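Local coordinates for metallo-beta-lactamase domain-containing protein (Thermotoga maritima, PDB 3H3E) that is of unknown physiological function but binds zinc and probably acts as a metal-dependent enzyme of the metallo-beta-lactamase superfamily, at residues S39-T44 / P62-S68; N129-P135 / E163-R169. The protein carries 2 engineered substitutions. Residue numbers count along the deposited sequence, not the author numbering.

Contact 1: residues S39-T44 / P62-S68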
ATOM      1  N   SER A  39      12.824  -1.093  -8.533  1.00 29.27           N
ATOM      2  CA  SER A  39      12.897  -2.408  -9.164  1.00 38.40           C
ATOM      3  C   SER A  39      11.842  -3.391  -8.671  1.00 36.81           C
ATOM      4  O   SER A  39      11.963  -4.598  -8.873  1.00 38.66           O
ATOM      5  CB  SER A  39      14.270  -3.003  -8.902  1.00 46.79           C
ATOM      6  OG  SER A  39      14.587  -2.871  -7.525  1.00 54.94           O
ATOM      7  N   VAL A  40      10.805  -2.886  -8.024  1.00 29.19           N
ATOM      8  CA  VAL A  40       9.815  -3.767  -7.441  1.00 24.94           C
ATOM      9  C   VAL A  40       8.425  -3.148  -7.656  1.00 23.74           C
ATOM     10  O   VAL A  40       8.281  -1.933  -7.626  1.00 25.30           O
ATOM     11  CB  VAL A  40      10.163  -3.991  -5.957  1.00 23.62           C
ATOM     12  CG1 VAL A  40       9.201  -3.261  -5.053  1.00 15.78           C
ATOM     13  CG2 VAL A  40      10.175  -5.450  -5.647  1.00 32.54           C
ATOM     14  N   LEU A  41       7.412  -3.960  -7.935  1.00 22.37           N
ATOM     15  CA  LEU A  41       6.069  -3.414  -8.114  1.00 18.96           C
ATOM     16  C   LEU A  41       5.225  -3.648  -6.872  1.00 19.93           C
ATOM     17  O   LEU A  41       5.078  -4.776  -6.427  1.00 24.74           O
ATOM     18  CB  LEU A  41       5.382  -3.995  -9.354  1.00 15.01           C
ATOM     19  CG  LEU A  41       3.930  -3.575  -9.641  1.00 11.85           C
ATOM     20  CD1 LEU A  41       3.786  -2.112 -10.084  1.00 11.39           C
ATOM     21  CD2 LEU A  41       3.351  -4.487 -10.680  1.00 11.13           C
ATOM     22  N   PHE A  42       4.684  -2.564  -6.319  1.00 24.46           N
ATOM     23  CA  PHE A  42       3.866  -2.613  -5.105  1.00 23.53           C
ATOM     24  C   PHE A  42       2.403  -2.555  -5.489  1.00 18.89           C
ATOM     25  O   PHE A  42       1.922  -1.516  -5.934  1.00 21.61           O
ATOM     26  CB  PHE A  42       4.188  -1.432  -4.179  1.00 19.01           C
ATOM     27  CG  PHE A  42       3.601  -1.561  -2.801  1.00 16.89           C
ATOM     28  CD1 PHE A  42       4.280  -2.243  -1.799  1.00 13.46           C
ATOM     29  CD2 PHE A  42       2.373  -1.002  -2.500  1.00 22.16           C
ATOM     30  CE1 PHE A  42       3.739  -2.369  -0.533  1.00  9.20           C
ATOM     31  CE2 PHE A  42       1.838  -1.123  -1.224  1.00 19.86           C
ATOM     32  CZ  PHE A  42       2.532  -1.810  -0.246  1.00  7.97           C
ATOM     33  N   ASP A  43       1.709  -3.675  -5.318  1.00 12.65           N
ATOM     34  CA  ASP A  43       0.304  -3.807  -5.699  1.00 12.79           C
ATOM     35  C   ASP A  43       0.055  -3.737  -7.219  1.00 20.16           C
ATOM     36  O   ASP A  43       0.929  -3.362  -7.992  1.00 22.61           O
ATOM     37  CB  ASP A  43      -0.581  -2.822  -4.920  1.00 15.36           C
ATOM     38  CG  ASP A  43      -0.782  -3.246  -3.470  1.00 22.41           C
ATOM     39  OD1 ASP A  43      -0.292  -4.333  -3.109  1.00 25.54           O
ATOM     40  OD2 ASP A  43      -1.419  -2.503  -2.694  1.00 22.74           O
ATOM     41  N   THR A  44      -1.145  -4.121  -7.638  1.00 18.46           N
ATOM     42  CA  THR A  44      -1.429  -4.283  -9.050  1.00 15.07           C
ATOM     43  C   THR A  44      -2.849  -3.876  -9.468  1.00 20.78           C
ATOM     44  O   THR A  44      -3.325  -4.323 -10.509  1.00 25.36           O
ATOM     45  CB  THR A  44      -1.231  -5.751  -9.480  1.00 12.05           C
ATOM     46  OG1 THR A  44      -2.150  -6.587  -8.773  1.00 18.51           O
ATOM     47  CG2 THR A  44       0.169  -6.213  -9.197  1.00 10.73           C
ATOM     48  N   PRO A  62       8.925  -5.357 -13.336  1.00 23.45           N
ATOM     49  CA  PRO A  62       9.988  -6.198 -12.806  1.00 26.09           C
ATOM     50  C   PRO A  62       9.448  -7.559 -12.395  1.00 31.34           C
ATOM     51  O   PRO A  62       8.243  -7.803 -12.371  1.00 32.94           O
ATOM     52  CB  PRO A  62      10.447  -5.433 -11.564  1.00 24.80           C
ATOM     53  CG  PRO A  62       9.461  -4.265 -11.400  1.00 24.39           C
ATOM     54  CD  PRO A  62       8.313  -4.542 -12.281  1.00 23.65           C
ATOM     55  N   LYS A  63      10.366  -8.445 -12.062  1.00 30.11           N
ATOM     56  CA  LYS A  63      10.020  -9.786 -11.669  1.00 29.11           C
ATOM     57  C   LYS A  63       9.178  -9.790 -10.400  1.00 24.92           C
ATOM     58  O   LYS A  63       8.249 -10.591 -10.269  1.00 25.90           O
ATOM     59  CB  LYS A  63      11.304 -10.585 -11.449  1.00 31.73           C
ATOM     60  CG  LYS A  63      11.084 -11.946 -10.861  1.00 34.34           C
ATOM     61  CD  LYS A  63      12.410 -12.578 -10.490  1.00 40.57           C
ATOM     62  CE  LYS A  63      13.342 -11.562  -9.861  1.00 39.04           C
ATOM     63  NZ  LYS A  63      14.350 -12.251  -9.018  1.00 39.52           N
ATOM     64  N   ASP A  64       9.515  -8.905  -9.462  1.00 19.71           N
ATOM     65  CA  ASP A  64       8.957  -8.973  -8.110  1.00 18.00           C
ATOM     66  C   ASP A  64       7.758  -8.073  -7.917  1.00 19.21           C
ATOM     67  O   ASP A  64       7.828  -6.859  -8.107  1.00 18.10           O
ATOM     68  CB  ASP A  64      10.013  -8.634  -7.051  1.00 18.47           C
ATOM     69  CG  ASP A  64      11.095  -9.691  -6.934  1.00 31.11           C
ATOM     70  OD1 ASP A  64      10.785 -10.861  -6.626  1.00 39.44           O
ATOM     71  OD2 ASP A  64      12.272  -9.348  -7.123  1.00 33.93           O
ATOM     72  N   VAL A  65       6.654  -8.685  -7.520  1.00 19.01           N
ATOM     73  CA  VAL A  65       5.445  -7.950  -7.190  1.00 16.38           C
ATOM     74  C   VAL A  65       5.094  -8.192  -5.728  1.00 19.70           C
ATOM     75  O   VAL A  65       4.984  -9.337  -5.298  1.00 24.05           O
ATOM     76  CB  VAL A  65       4.282  -8.410  -8.065  1.00 14.36           C
ATOM     77  CG1 VAL A  65       3.028  -7.599  -7.750  1.00 10.32           C
ATOM     78  CG2 VAL A  65       4.682  -8.327  -9.541  1.00 10.51           C
ATOM     79  N   LEU A  66       4.942  -7.111  -4.967  1.00 16.53           N
ATOM     80  CA  LEU A  66       4.616  -7.206  -3.551  1.00 12.68           C
ATOM     81  C   LEU A  66       3.162  -6.875  -3.350  1.00 15.74           C
ATOM     82  O   LEU A  66       2.653  -5.944  -3.959  1.00 21.88           O
ATOM     83  CB  LEU A  66       5.449  -6.225  -2.740  1.00 10.57           C
ATOM     84  CG  LEU A  66       6.882  -6.040  -3.190  1.00 13.27           C
ATOM     85  CD1 LEU A  66       7.509  -4.978  -2.344  1.00 15.92           C
ATOM     86  CD2 LEU A  66       7.654  -7.343  -3.082  1.00 16.65           C
ATOM     87  N   ILE A  67       2.502  -7.620  -2.475  1.00 16.47           N
ATOM     88  CA  ILE A  67       1.085  -7.423  -2.232  1.00 14.26           C
ATOM     89  C   ILE A  67       0.852  -6.928  -0.816  1.00 20.28           C
ATOM     90  O   ILE A  67       1.163  -7.630   0.148  1.00 27.62           O
ATOM     91  CB  ILE A  67       0.318  -8.721  -2.432  1.00 14.30           C
ATOM     92  CG1 ILE A  67       0.438  -9.175  -3.884  1.00 15.97           C
ATOM     93  CG2 ILE A  67      -1.127  -8.513  -2.091  1.00 20.77           C
ATOM     94  CD1 ILE A  67      -0.116  -8.169  -4.880  1.00 21.69           C
ATOM     95  N   SER A  68       0.301  -5.724  -0.692  1.00 16.79           N
ATOM     96  CA  SER A  68       0.095  -5.095   0.609  1.00 14.88           C
ATOM     97  C   SER A  68      -0.975  -5.806   1.433  1.00 18.30           C
ATOM     98  O   SER A  68      -0.884  -5.876   2.652  1.00 28.21           O
ATOM     99  CB  SER A  68      -0.287  -3.634   0.424  1.00 20.87           C
ATOM    100  OG  SER A  68      -1.425  -3.522  -0.403  1.00 22.08           O
TER
HETATM  101  O   HOH W   1      12.146  -7.580  -8.967  1.00 16.14           O
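Two short parallel strands, 40-42 and 64-66, run side by side with axes 4.7 Å apart and 25° between their directions. Leu41 holds the pair in register: its N donates to Asp64 O at 2.9 Å, and its O accepts from Leu66 N at 2.8 Å. Asp43 N to Leu66 O, at 2.8 Å, adds the next rung. On the face carrying Phe42 and Leu66, Val40 fits into the dip between Asp64 and Leu66, with CG2 3.5 Å from Asp64 CB and CG1 3.6 Å from Leu66 CD1. Leu66 in turn fills the space between Val40 and Phe42, whose ring reaches on to Ser68 (CZ to CB 3.4 Å). Across the sheet, Val65 packs on Leu41 and Thr44, themselves in contact (Leu41 CD2 to Thr44 CG2 3.9 Å); Val65 CG1 lies 3.5 Å from Thr44 CG2, and the Pro62 ring plugs the other flank of Leu41. Water 1 bridges Ser39 O to Asp64 N and OD2, while Asp64 OD1 accepts from Trp87 NE1. Beyond the strands Asp43 grips Ser68, OD1 accepting from the backbone N at 2.9 Å and OD2 from OG at 2.5 Å, while OD2 also bonds His74. Linked through helix 49-56, the strands form a beta-alpha-beta unit of the metallo-beta-lactamase fold, in which the loop leaving the second strand carries the zinc ligands His69 and His71.

Contact 2: residues N129-P135 / E163-R169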
ATOM      1  N   ASN A 129      18.342  -2.485   0.678  1.00 48.45           N
ATOM      2  CA  ASN A 129      17.744  -1.321   1.295  1.00 43.84           C
ATOM      3  C   ASN A 129      16.229  -1.319   1.209  1.00 37.64           C
ATOM      4  O   ASN A 129      15.588  -0.321   1.514  1.00 41.44           O
ATOM      5  CB  ASN A 129      18.347  -0.045   0.696  1.00 52.79           C
ATOM      6  CG  ASN A 129      19.838   0.100   1.011  1.00 59.59           C
ATOM      7  OD1 ASN A 129      20.244   0.140   2.182  1.00 55.17           O
ATOM      8  ND2 ASN A 129      20.660   0.170  -0.037  1.00 64.05           N
HETATM    9  N   MSE A 130      15.659  -2.449   0.803  1.00 29.46           N
HETATM   10  CA  MSE A 130      14.213  -2.596   0.745  1.00 15.18           C
HETATM   11  C   MSE A 130      13.756  -3.673   1.723  1.00 23.40           C
HETATM   12  O   MSE A 130      14.383  -4.727   1.829  1.00 26.03           O
HETATM   13  CB  MSE A 130      13.754  -2.911  -0.685  1.00 18.04           C
HETATM   14  CG  MSE A 130      13.776  -1.697  -1.621  1.00 22.17           C
HETATM   15 SE   MSE A 130      12.928  -1.930  -3.190  1.00 15.83          SE
HETATM   16  CE  MSE A 130      13.928  -3.265  -3.831  1.00 23.81           C
ATOM     17  N   PHE A 131      12.670  -3.387   2.441  1.00 20.79           N
ATOM     18  CA  PHE A 131      12.140  -4.274   3.470  1.00 20.26           C
ATOM     19  C   PHE A 131      10.618  -4.300   3.455  1.00 20.89           C
ATOM     20  O   PHE A 131       9.976  -3.289   3.219  1.00 26.97           O
ATOM     21  CB  PHE A 131      12.538  -3.778   4.866  1.00 22.61           C
ATOM     22  CG  PHE A 131      13.999  -3.629   5.064  1.00 23.22           C
ATOM     23  CD1 PHE A 131      14.631  -2.439   4.752  1.00 23.22           C
ATOM     24  CD2 PHE A 131      14.747  -4.667   5.588  1.00 22.18           C
ATOM     25  CE1 PHE A 131      15.981  -2.295   4.942  1.00 22.92           C
ATOM     26  CE2 PHE A 131      16.095  -4.528   5.773  1.00 22.02           C
ATOM     27  CZ  PHE A 131      16.718  -3.339   5.450  1.00 21.08           C
ATOM     28  N   LEU A 132      10.048  -5.448   3.779  1.00 16.58           N
ATOM     29  CA  LEU A 132       8.623  -5.535   4.016  1.00 16.35           C
ATOM     30  C   LEU A 132       8.397  -5.649   5.500  1.00 22.88           C
ATOM     31  O   LEU A 132       9.021  -6.478   6.161  1.00 22.69           O
ATOM     32  CB  LEU A 132       8.047  -6.774   3.356  1.00 14.80           C
ATOM     33  CG  LEU A 132       7.697  -6.641   1.890  1.00 20.88           C
ATOM     34  CD1 LEU A 132       7.441  -8.023   1.327  1.00 28.19           C
ATOM     35  CD2 LEU A 132       6.484  -5.733   1.736  1.00 22.11           C
ATOM     36  N   LEU A 133       7.492  -4.826   6.015  1.00 21.58           N
ATOM     37  CA  LEU A 133       7.096  -4.907   7.404  1.00 18.17           C
ATOM     38  C   LEU A 133       5.699  -5.478   7.532  1.00 19.22           C
ATOM     39  O   LEU A 133       4.786  -5.070   6.820  1.00 30.75           O
ATOM     40  CB  LEU A 133       7.187  -3.537   8.069  1.00 22.63           C
ATOM     41  CG  LEU A 133       8.584  -3.326   8.652  1.00 21.91           C
ATOM     42  CD1 LEU A 133       9.555  -3.087   7.521  1.00 27.07           C
ATOM     43  CD2 LEU A 133       8.579  -2.183   9.631  1.00 20.61           C
ATOM     44  N   GLY A 134       5.542  -6.423   8.450  1.00 12.18           N
ATOM     45  CA  GLY A 134       4.303  -7.161   8.593  1.00 12.00           C
ATOM     46  C   GLY A 134       3.223  -6.347   9.261  1.00 21.27           C
ATOM     47  O   GLY A 134       3.383  -5.145   9.468  1.00 22.62           O
ATOM     48  N   PRO A 135       2.114  -7.004   9.621  1.00 18.83           N
ATOM     49  CA  PRO A 135       0.944  -6.315  10.156  1.00 10.80           C
ATOM     50  C   PRO A 135       1.352  -5.398  11.304  1.00 19.49           C
ATOM     51  O   PRO A 135       2.014  -5.844  12.245  1.00 22.14           O
ATOM     52  CB  PRO A 135       0.088  -7.457  10.693  1.00  9.70           C
ATOM     53  CG  PRO A 135       0.594  -8.656  10.100  1.00  7.78           C
ATOM     54  CD  PRO A 135       2.012  -8.460   9.771  1.00 16.05           C
ATOM     55  N   GLU A 163      -1.674  -7.698   6.105  1.00 16.53           N
ATOM     56  CA  GLU A 163      -1.192  -6.390   5.667  1.00 12.48           C
ATOM     57  C   GLU A 163       0.300  -6.208   5.851  1.00 10.94           C
ATOM     58  O   GLU A 163       0.835  -6.491   6.913  1.00 22.35           O
ATOM     59  CB  GLU A 163      -1.920  -5.276   6.417  1.00 13.84           C
ATOM     60  CG  GLU A 163      -1.528  -3.895   5.975  1.00 18.38           C
ATOM     61  CD  GLU A 163      -2.527  -2.849   6.418  1.00 31.14           C
ATOM     62  OE1 GLU A 163      -2.413  -2.358   7.565  1.00 30.84           O
ATOM     63  OE2 GLU A 163      -3.424  -2.516   5.612  1.00 32.84           O
ATOM     64  N   GLN A 164       0.967  -5.720   4.811  1.00 12.74           N
ATOM     65  CA  GLN A 164       2.400  -5.468   4.880  1.00 12.72           C
ATOM     66  C   GLN A 164       2.756  -4.195   4.154  1.00 15.69           C
ATOM     67  O   GLN A 164       2.003  -3.710   3.312  1.00 18.28           O
ATOM     68  CB  GLN A 164       3.208  -6.645   4.336  1.00 10.92           C
ATOM     69  CG  GLN A 164       2.824  -7.091   2.957  1.00 10.87           C
ATOM     70  CD  GLN A 164       3.647  -8.268   2.498  1.00 17.02           C
ATOM     71  OE1 GLN A 164       4.425  -8.833   3.263  1.00 23.91           O
ATOM     72  NE2 GLN A 164       3.470  -8.659   1.252  1.00 21.33           N
ATOM     73  N   THR A 165       3.912  -3.650   4.499  1.00 20.03           N
ATOM     74  CA  THR A 165       4.274  -2.317   4.065  1.00 17.66           C
ATOM     75  C   THR A 165       5.711  -2.325   3.593  1.00 15.07           C
ATOM     76  O   THR A 165       6.562  -2.994   4.171  1.00 18.32           O
ATOM     77  CB  THR A 165       4.080  -1.288   5.212  1.00 21.75           C
ATOM     78  OG1 THR A 165       2.692  -1.219   5.547  1.00 24.75           O
ATOM     79  CG2 THR A 165       4.531   0.087   4.793  1.00 20.91           C
ATOM     80  N   LEU A 166       5.972  -1.596   2.522  1.00 11.33           N
ATOM     81  CA  LEU A 166       7.307  -1.535   1.969  1.00 14.25           C
ATOM     82  C   LEU A 166       8.071  -0.363   2.568  1.00 18.06           C
ATOM     83  O   LEU A 166       7.545   0.733   2.698  1.00 17.40           O
ATOM     84  CB  LEU A 166       7.228  -1.400   0.450  1.00 12.59           C
ATOM     85  CG  LEU A 166       8.527  -1.193  -0.309  1.00 13.02           C
ATOM     86  CD1 LEU A 166       9.359  -2.430  -0.149  1.00 11.91           C
ATOM     87  CD2 LEU A 166       8.248  -0.896  -1.798  1.00 10.08           C
ATOM     88  N   VAL A 167       9.314  -0.610   2.952  1.00 26.33           N
ATOM     89  CA  VAL A 167      10.205   0.451   3.394  1.00 21.93           C
ATOM     90  C   VAL A 167      11.465   0.421   2.532  1.00 22.84           C
ATOM     91  O   VAL A 167      12.143  -0.599   2.418  1.00 18.09           O
ATOM     92  CB  VAL A 167      10.570   0.310   4.881  1.00 11.79           C
ATOM     93  CG1 VAL A 167      11.450   1.465   5.335  1.00 11.26           C
ATOM     94  CG2 VAL A 167       9.322   0.255   5.704  1.00 10.49           C
ATOM     95  N   VAL A 168      11.744   1.552   1.905  1.00 19.11           N
ATOM     96  CA  VAL A 168      12.932   1.718   1.097  1.00 18.92           C
ATOM     97  C   VAL A 168      13.848   2.668   1.844  1.00 26.74           C
ATOM     98  O   VAL A 168      13.463   3.796   2.162  1.00 26.49           O
ATOM     99  CB  VAL A 168      12.610   2.363  -0.262  1.00 21.34           C
ATOM    100  CG1 VAL A 168      13.854   2.387  -1.152  1.00 14.71           C
ATOM    101  CG2 VAL A 168      11.431   1.659  -0.943  1.00 20.20           C
ATOM    102  N   ARG A 169      15.061   2.199   2.116  1.00 26.21           N
ATOM    103  CA  ARG A 169      16.047   2.962   2.864  1.00 25.46           C
ATOM    104  C   ARG A 169      16.898   3.774   1.892  1.00 30.79           C
ATOM    105  O   ARG A 169      17.601   3.230   1.044  1.00 34.04           O
ATOM    106  CB  ARG A 169      16.887   2.018   3.724  1.00 27.24           C
ATOM    107  CG  ARG A 169      17.917   2.677   4.602  1.00 36.26           C
ATOM    108  CD  ARG A 169      18.878   1.620   5.103  1.00 44.28           C
ATOM    109  NE  ARG A 169      18.527   1.102   6.421  1.00 47.34           N
ATOM    110  CZ  ARG A 169      18.714  -0.159   6.803  1.00 49.15           C
ATOM    111  NH1 ARG A 169      19.215  -1.035   5.937  1.00 42.66           N
ATOM    112  NH2 ARG A 169      18.382  -0.546   8.039  1.00 50.01           N
TER
HETATM  113  O   HOH W   2       2.636  -2.603   8.028  1.00 27.21           O
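The antiparallel strands 130-133 and 165-169 form a regular ladder. Phe131 and Val167 exchange two backbone bonds of 2.8 Å (Phe131 N to Val167 O, Val167 N to Phe131 O), and Leu133 pairs likewise with Thr165. Arg169 N adds a bond to Asn129 O at 2.6 Å, whereas Pro135 N, lacking a hydrogen, cannot bond Glu163 O 3.0 Å away.

Arg169 starts out extended (chi1 and chi2 both t), then turns at chi3 (-95°), bringing its guanidinium beside Phe131. With chi1 m, Phe131 turns its ring edge to it: Phe131 CZ is 3.4 Å from Arg169 NH1 near the ring plane, so the cation does not lie over the ring face, although Phe131 CE1 sits over one guanidinium face. On that side of the sheet Leu133 CD1 touches Val167 CG2 at 3.8 Å. Thr165 OG1 and Gly134 O share water 2. On the other face, Leu166 (t, p) inclines toward Met130 (CD1 to CB 4.5 Å), a selenomethionine whose m-t-m chain leads away to Ser39. With chi1 m and chi2 t, Leu132 reaches toward the partner strand, CD1 3.7 Å from Gln164 OE1, while Gln164, with chi1 p, sends NE2 to Ile67 O. Glu163 bonds the backbone of His182, a zinc ligand, and of Arg183.

The pair belongs to the second sheet of the alpha-beta/beta-alpha sandwich of the metallo-beta-lactamase fold, between strands 123-127 and 173-178. Ile188 and Ile192 of helix 185-193 pack on the Thr165-Val167 face, where Phe196 meets Phe131 edge-to-face; opposite, Leu166 meets Val40, Phe42 and Leu66 of the first sheet.

Overall arrangement
Both contacts are largely buried, but they belong to different sheets. Contact 1 is a parallel pair within a beta-alpha-beta unit; contact 2 is a longer antiparallel pair, burying 718 Å² against 578 Å². The sheets pack together where Phe42 CE1 meets Leu166 CB at 3.8 Å, in the apolar middle of the fold. Near the zinc the chemistry turns polar: Gln164 N lies 2.8 Å from Ser68 O and Gln164 NE2 2.8 Å from Ile67 O, both probable hydrogen bonds. Near this end each contact has an acidic side chain, Asp43 held by Ser68 and His74, Glu163 by backbone amides; the far ends are more open, at Ser39, Pro62 and Asp64 and at Asn129 and Arg169.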